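Local atomic coordinates of D-glycerate 2-kinase (Thermotoga maritima, PDB entry 2B8N), a protein that catalyses the magnesium- and ATP-dependent phosphorylation of D-glycerate to 2-phosphoglycerate, a step in the breakdown of serine through 3-hydroxypyruvate. Residues T157-K162 and Y232-S237; D224-L229 and R242-E247. One frame throughout, in Å; residues are numbered along the deposited sequence.

Contact 1 (T157-K162 and Y232-S237); sequences TSALLK and YGIETS
Ile234 lays the end of its side chain over the last turn of helix 150-162, where CG1 and CD1 meet Ala159 and Leu160. With CG1 anti to the carbonyl carbon (chi1 -66°), the longer branch points at the helix; Ile234 CD1 comes 4.0 Å from Ala159 CB. Leu160 packs against the isoleucine as well, though the detail of that pair is doubtful, and it crosses Tyr232 at about a right angle, its CD2 methyl 3.8 Å from Tyr232 CD2 on the ring. The chain brings Tyr232 and Ile234 to one helix turn by means of a Schellman motif that ends helix 222-231: Gly233, at positive phi (58°), is the C-prime residue, Ile234 N returns to Leu229 O and Gly233 N to Glu230 O. Leu160 is buried, and beyond this loop it also packs on Ile170 and Val173 of helix 167-175. Tyr232 OH is hydrogen-bonded to Glu169 OE1, which holds the far end of the ring beside helix 167-175. Further along, Ser237 is the N-cap of helix 238-244, its OG bonded to Val240 N and to Glu152 OE2 of helix 150-162.

Contact 2 (D224-L229 and R242-E247); sequences DALKVL and RAILQE
Ile244 projects from helix 238-244 and packs on a row of apolar side chains of helix 222-231; the two helices are consecutive in the chain, joined by the short loop 232-237, and form a helical hairpin-like pair within the DUF4147 region. The contact between the segments is apolar and is made by the two branches of one isoleucine. A chi1 of -75° sets CG1 anti to the carbonyl carbon and leaves CG2 anti to the backbone N. That CG2 goes to the earlier turn, where Ile244 CG2 sits 3.7 Å from Ala225 CB and 3.6 Å from Leu226 CD2. Leu226 and Ile244 run antiparallel side by side, and the same leucine methyl also meets the other branch, Leu226 CD2 to Ile244 CD1 at 3.8 Å. One turn on, Leu229 meets the isoleucine tip to tip, with Leu229 CD1 4.0 Å from Ile244 CD1. Ala225, Leu229 and Ile244 are all buried. Ile244 also packs on Leu177, while Ala225 touches Thr172 and Leu229 reaches Leu156, so helices 167-175 and 150-162 border the same patch.

Polar partners flank this apolar patch. Ser222 OG, at the start of helix 222-231, is hydrogen-bonded to Ile244 O, and Asp224 OD2 takes the backbone N of Thr221. The carboxylate of Glu247 joins the chain leaving helix 238-244 to the first turn of helix 222-231, and it uses both oxygens. Its OE2 forms a salt bridge with Lys250 NZ and a hydrogen bond with His176 NE2. The other oxygen, Glu247 OE1, accepts the backbone N-H of Ser222.

In the fold
Contacts 1 and 2 lie with their centres about 13 Å apart in one helical cluster of the DUF4147 region, on the same side of the chain's centre. Along the chain their segments alternate: 157-162, 224-229, 232-237, then 242-247. Helix 222-231 carries one segment of contact 2 and runs straight into the loop of contact 1, which in turn leads to helix 238-244 and the rest of contact 2. The two touch directly, as Thr236 CG2 packs 3.7 Å from Leu229 CD1 and Leu160 CD2 lies 3.9 Å from Val228 CG1. The group gathers pieces of two successive connections of the parallel sheet: helix 150-162 lies between strands 128-133 and 193-199, helices 222-231 and 238-244 between 193-199 and 255-261.

Contact 1 (T157-K162 and Y232-S237)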
loop_
_atom_site.group_PDB
_atom_site.type_symbol
_atom_site.label_atom_id
_atom_site.label_comp_id
_atom_site.label_asym_id
_atom_site.label_seq_id
_atom_site.Cartn_x
_atom_site.Cartn_y
_atom_site.Cartn_z
ATOM N N THR A 157 9.884 17.674 8.600
ATOM C CA THR A 157 8.710 16.827 8.339
ATOM C C THR A 157 7.763 16.815 9.535
ATOM O O THR A 157 6.567 17.101 9.419
ATOM C CB THR A 157 9.149 15.347 8.090
ATOM O OG1 THR A 157 10.089 15.277 7.007
ATOM C CG2 THR A 157 7.980 14.469 7.752
ATOM N N SER A 158 8.326 16.495 10.693
ATOM C CA SER A 158 7.558 16.363 11.908
ATOM C C SER A 158 6.915 17.709 12.273
ATOM O O SER A 158 5.744 17.777 12.663
ATOM C CB SER A 158 8.469 15.853 13.023
ATOM O OG SER A 158 7.725 15.502 14.176
ATOM N N ALA A 159 7.676 18.781 12.106
ATOM C CA ALA A 159 7.160 20.123 12.314
ATOM C C ALA A 159 5.981 20.383 11.407
ATOM O O ALA A 159 4.994 20.993 11.825
ATOM C CB ALA A 159 8.250 21.151 12.020
ATOM N N LEU A 160 6.094 19.938 10.156
ATOM C CA LEU A 160 5.039 20.184 9.180
ATOM C C LEU A 160 3.765 19.376 9.482
ATOM O O LEU A 160 2.657 19.941 9.478
ATOM C CB LEU A 160 5.540 19.932 7.766
ATOM C CG LEU A 160 6.326 21.084 7.124
ATOM C CD1 LEU A 160 6.953 20.609 5.823
ATOM C CD2 LEU A 160 5.456 22.308 6.851
ATOM N N LEU A 161 3.931 18.082 9.768
ATOM C CA LEU A 161 2.824 17.242 10.236
ATOM C C LEU A 161 2.114 17.868 11.434
ATOM O O LEU A 161 0.898 18.110 11.419
ATOM C CB LEU A 161 3.346 15.879 10.641
ATOM C CG LEU A 161 3.772 15.032 9.444
ATOM C CD1 LEU A 161 4.811 13.991 9.859
ATOM C CD2 LEU A 161 2.536 14.393 8.796
ATOM N N LYS A 162 2.884 18.149 12.473
ATOM C CA LYS A 162 2.300 18.714 13.668
ATOM C C LYS A 162 1.540 20.003 13.345
ATOM O O LYS A 162 0.475 20.254 13.908
ATOM C CB LYS A 162 3.346 18.938 14.760
ATOM C CG LYS A 162 3.814 17.644 15.413
ATOM C CD LYS A 162 4.632 17.925 16.656
ATOM C CE LYS A 162 5.180 16.642 17.257
ATOM N NZ LYS A 162 6.097 15.944 16.311
ATOM N N TYR A 232 3.636 27.802 7.379
ATOM C CA TYR A 232 3.502 27.152 8.684
ATOM C C TYR A 232 4.516 27.668 9.715
ATOM O O TYR A 232 4.657 27.090 10.794
ATOM C CB TYR A 232 3.566 25.626 8.527
ATOM C CG TYR A 232 2.420 25.094 7.687
ATOM C CD1 TYR A 232 1.159 24.912 8.242
ATOM C CD2 TYR A 232 2.582 24.813 6.333
ATOM C CE1 TYR A 232 0.099 24.453 7.490
ATOM C CE2 TYR A 232 1.519 24.344 5.569
ATOM C CZ TYR A 232 0.278 24.174 6.167
ATOM O OH TYR A 232 -0.785 23.711 5.448
ATOM N N GLY A 233 5.209 28.760 9.383
ATOM C CA GLY A 233 6.189 29.376 10.274
ATOM C C GLY A 233 7.322 28.467 10.710
ATOM O O GLY A 233 7.772 28.561 11.841
ATOM N N ILE A 234 7.798 27.587 9.835
ATOM C CA ILE A 234 8.888 26.692 10.210
ATOM C C ILE A 234 10.241 27.303 9.848
ATOM O O ILE A 234 10.561 27.469 8.666
ATOM C CB ILE A 234 8.698 25.301 9.593
ATOM C CG1 ILE A 234 7.455 24.642 10.208
ATOM C CG2 ILE A 234 9.926 24.422 9.846
ATOM C CD1 ILE A 234 6.773 23.637 9.326
ATOM N N GLU A 235 11.022 27.642 10.875
ATOM C CA GLU A 235 12.347 28.231 10.696
ATOM C C GLU A 235 13.332 27.168 10.163
ATOM O O GLU A 235 13.277 26.007 10.564
ATOM C CB GLU A 235 12.836 28.839 12.018
ATOM N N THR A 236 14.218 27.584 9.250
ATOM C CA THR A 236 15.193 26.690 8.577
ATOM C C THR A 236 16.561 27.369 8.360
ATOM O O THR A 236 16.638 28.596 8.209
ATOM C CB THR A 236 14.694 26.269 7.177
ATOM O OG1 THR A 236 14.427 27.438 6.385
ATOM C CG2 THR A 236 13.440 25.444 7.283
ATOM N N SER A 237 17.627 26.573 8.297
ATOM C CA SER A 237 18.985 27.107 8.116
ATOM C C SER A 237 19.189 27.846 6.767
ATOM O O SER A 237 18.303 27.868 5.915
ATOM C CB SER A 237 20.024 25.974 8.279
ATOM O OG SER A 237 19.744 24.832 7.472
#

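Contact 2 (D224-L229 and R242-E247)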
loop_
_atom_site.group_PDB
_atom_site.type_symbol
_atom_site.label_atom_id
_atom_site.label_comp_id
_atom_site.label_asym_id
_atom_site.label_seq_id
_atom_site.Cartn_x
_atom_site.Cartn_y
_atom_site.Cartn_z
ATOM N N ASP A 224 7.398 27.397 -4.319
ATOM C CA ASP A 224 6.359 26.659 -3.600
ATOM C C ASP A 224 6.916 26.110 -2.277
ATOM O O ASP A 224 6.301 26.246 -1.234
ATOM C CB ASP A 224 5.785 25.519 -4.462
ATOM C CG ASP A 224 5.126 26.021 -5.730
ATOM O OD1 ASP A 224 4.448 27.062 -5.649
ATOM O OD2 ASP A 224 5.288 25.402 -6.810
ATOM N N ALA A 225 8.099 25.514 -2.317
ATOM C CA ALA A 225 8.654 24.886 -1.108
ATOM C C ALA A 225 8.863 25.913 0.014
ATOM O O ALA A 225 8.482 25.687 1.159
ATOM C CB ALA A 225 9.941 24.194 -1.431
ATOM N N LEU A 226 9.454 27.049 -0.334
ATOM C CA LEU A 226 9.719 28.111 0.632
ATOM C C LEU A 226 8.446 28.780 1.179
ATOM O O LEU A 226 8.395 29.159 2.341
ATOM C CB LEU A 226 10.629 29.160 -0.003
ATOM C CG LEU A 226 12.021 28.661 -0.417
ATOM C CD1 LEU A 226 12.845 29.808 -1.025
ATOM C CD2 LEU A 226 12.764 28.037 0.759
ATOM N N LYS A 227 7.427 28.918 0.337
ATOM C CA LYS A 227 6.133 29.448 0.759
ATOM C C LYS A 227 5.406 28.517 1.735
ATOM O O LYS A 227 4.688 28.989 2.615
ATOM C CB LYS A 227 5.250 29.726 -0.452
ATOM C CG LYS A 227 5.775 30.850 -1.291
ATOM C CD LYS A 227 4.709 31.462 -2.171
ATOM C CE LYS A 227 5.164 32.838 -2.659
ATOM N NZ LYS A 227 5.417 33.799 -1.524
ATOM N N VAL A 228 5.594 27.207 1.586
ATOM C CA VAL A 228 5.032 26.257 2.545
ATOM C C VAL A 228 5.613 26.486 3.936
ATOM O O VAL A 228 4.868 26.681 4.892
ATOM C CB VAL A 228 5.276 24.817 2.145
ATOM C CG1 VAL A 228 4.869 23.867 3.297
ATOM C CG2 VAL A 228 4.494 24.513 0.872
ATOM N N LEU A 229 6.940 26.469 4.028
ATOM C CA LEU A 229 7.644 26.698 5.292
ATOM C C LEU A 229 7.261 28.025 5.940
ATOM O O LEU A 229 7.001 28.081 7.152
ATOM C CB LEU A 229 9.152 26.650 5.072
ATOM C CG LEU A 229 9.714 25.293 4.641
ATOM C CD1 LEU A 229 11.192 25.426 4.294
ATOM C CD2 LEU A 229 9.501 24.246 5.724
ATOM N N ARG A 242 19.054 27.404 0.682
ATOM C CA ARG A 242 19.804 27.422 -0.575
ATOM C C ARG A 242 19.873 26.050 -1.269
ATOM O O ARG A 242 20.092 25.985 -2.470
ATOM C CB ARG A 242 21.197 28.059 -0.378
ATOM C CG ARG A 242 22.249 27.176 0.259
ATOM C CD ARG A 242 23.603 27.910 0.410
ATOM N NE ARG A 242 24.415 27.853 -0.816
ATOM C CZ ARG A 242 24.828 28.902 -1.538
ATOM N NH1 ARG A 242 24.533 30.148 -1.172
ATOM N NH2 ARG A 242 25.561 28.702 -2.638
ATOM N N ALA A 243 19.664 24.970 -0.526
ATOM C CA ALA A 243 19.415 23.660 -1.122
ATOM C C ALA A 243 18.096 23.652 -1.941
ATOM O O ALA A 243 18.049 23.116 -3.056
ATOM C CB ALA A 243 19.375 22.620 -0.045
ATOM N N ILE A 244 17.052 24.267 -1.376
ATOM C CA ILE A 244 15.710 24.331 -1.976
ATOM C C ILE A 244 15.694 25.086 -3.313
ATOM O O ILE A 244 14.955 24.712 -4.231
ATOM C CB ILE A 244 14.698 24.913 -0.946
ATOM C CG1 ILE A 244 14.382 23.846 0.099
ATOM C CG2 ILE A 244 13.408 25.372 -1.591
ATOM C CD1 ILE A 244 13.672 24.349 1.363
ATOM N N LEU A 245 16.552 26.100 -3.428
ATOM C CA LEU A 245 16.711 26.899 -4.663
ATOM C C LEU A 245 17.123 26.129 -5.915
ATOM O O LEU A 245 17.069 26.681 -7.030
ATOM C CB LEU A 245 17.766 27.977 -4.452
ATOM C CG LEU A 245 17.445 29.213 -3.609
ATOM C CD1 LEU A 245 18.696 30.038 -3.557
ATOM C CD2 LEU A 245 16.304 30.003 -4.181
ATOM N N GLN A 246 17.595 24.897 -5.726
ATOM C CA GLN A 246 17.899 24.001 -6.833
ATOM C C GLN A 246 16.573 23.399 -7.266
ATOM O O GLN A 246 15.925 22.665 -6.494
ATOM C CB GLN A 246 18.915 22.933 -6.398
ATOM C CG GLN A 246 20.143 23.538 -5.683
ATOM C CD GLN A 246 21.298 22.568 -5.503
ATOM O OE1 GLN A 246 21.875 22.460 -4.409
ATOM N NE2 GLN A 246 21.648 21.863 -6.576
ATOM N N GLU A 247 16.153 23.740 -8.481
ATOM C CA GLU A 247 14.852 23.341 -8.950
ATOM C C GLU A 247 14.884 21.885 -9.359
ATOM O O GLU A 247 15.921 21.396 -9.840
ATOM C CB GLU A 247 14.394 24.221 -10.110
ATOM C CG GLU A 247 12.930 24.041 -10.452
ATOM C CD GLU A 247 12.037 24.217 -9.250
ATOM O OE1 GLU A 247 11.780 25.383 -8.894
ATOM O OE2 GLU A 247 11.620 23.195 -8.662
#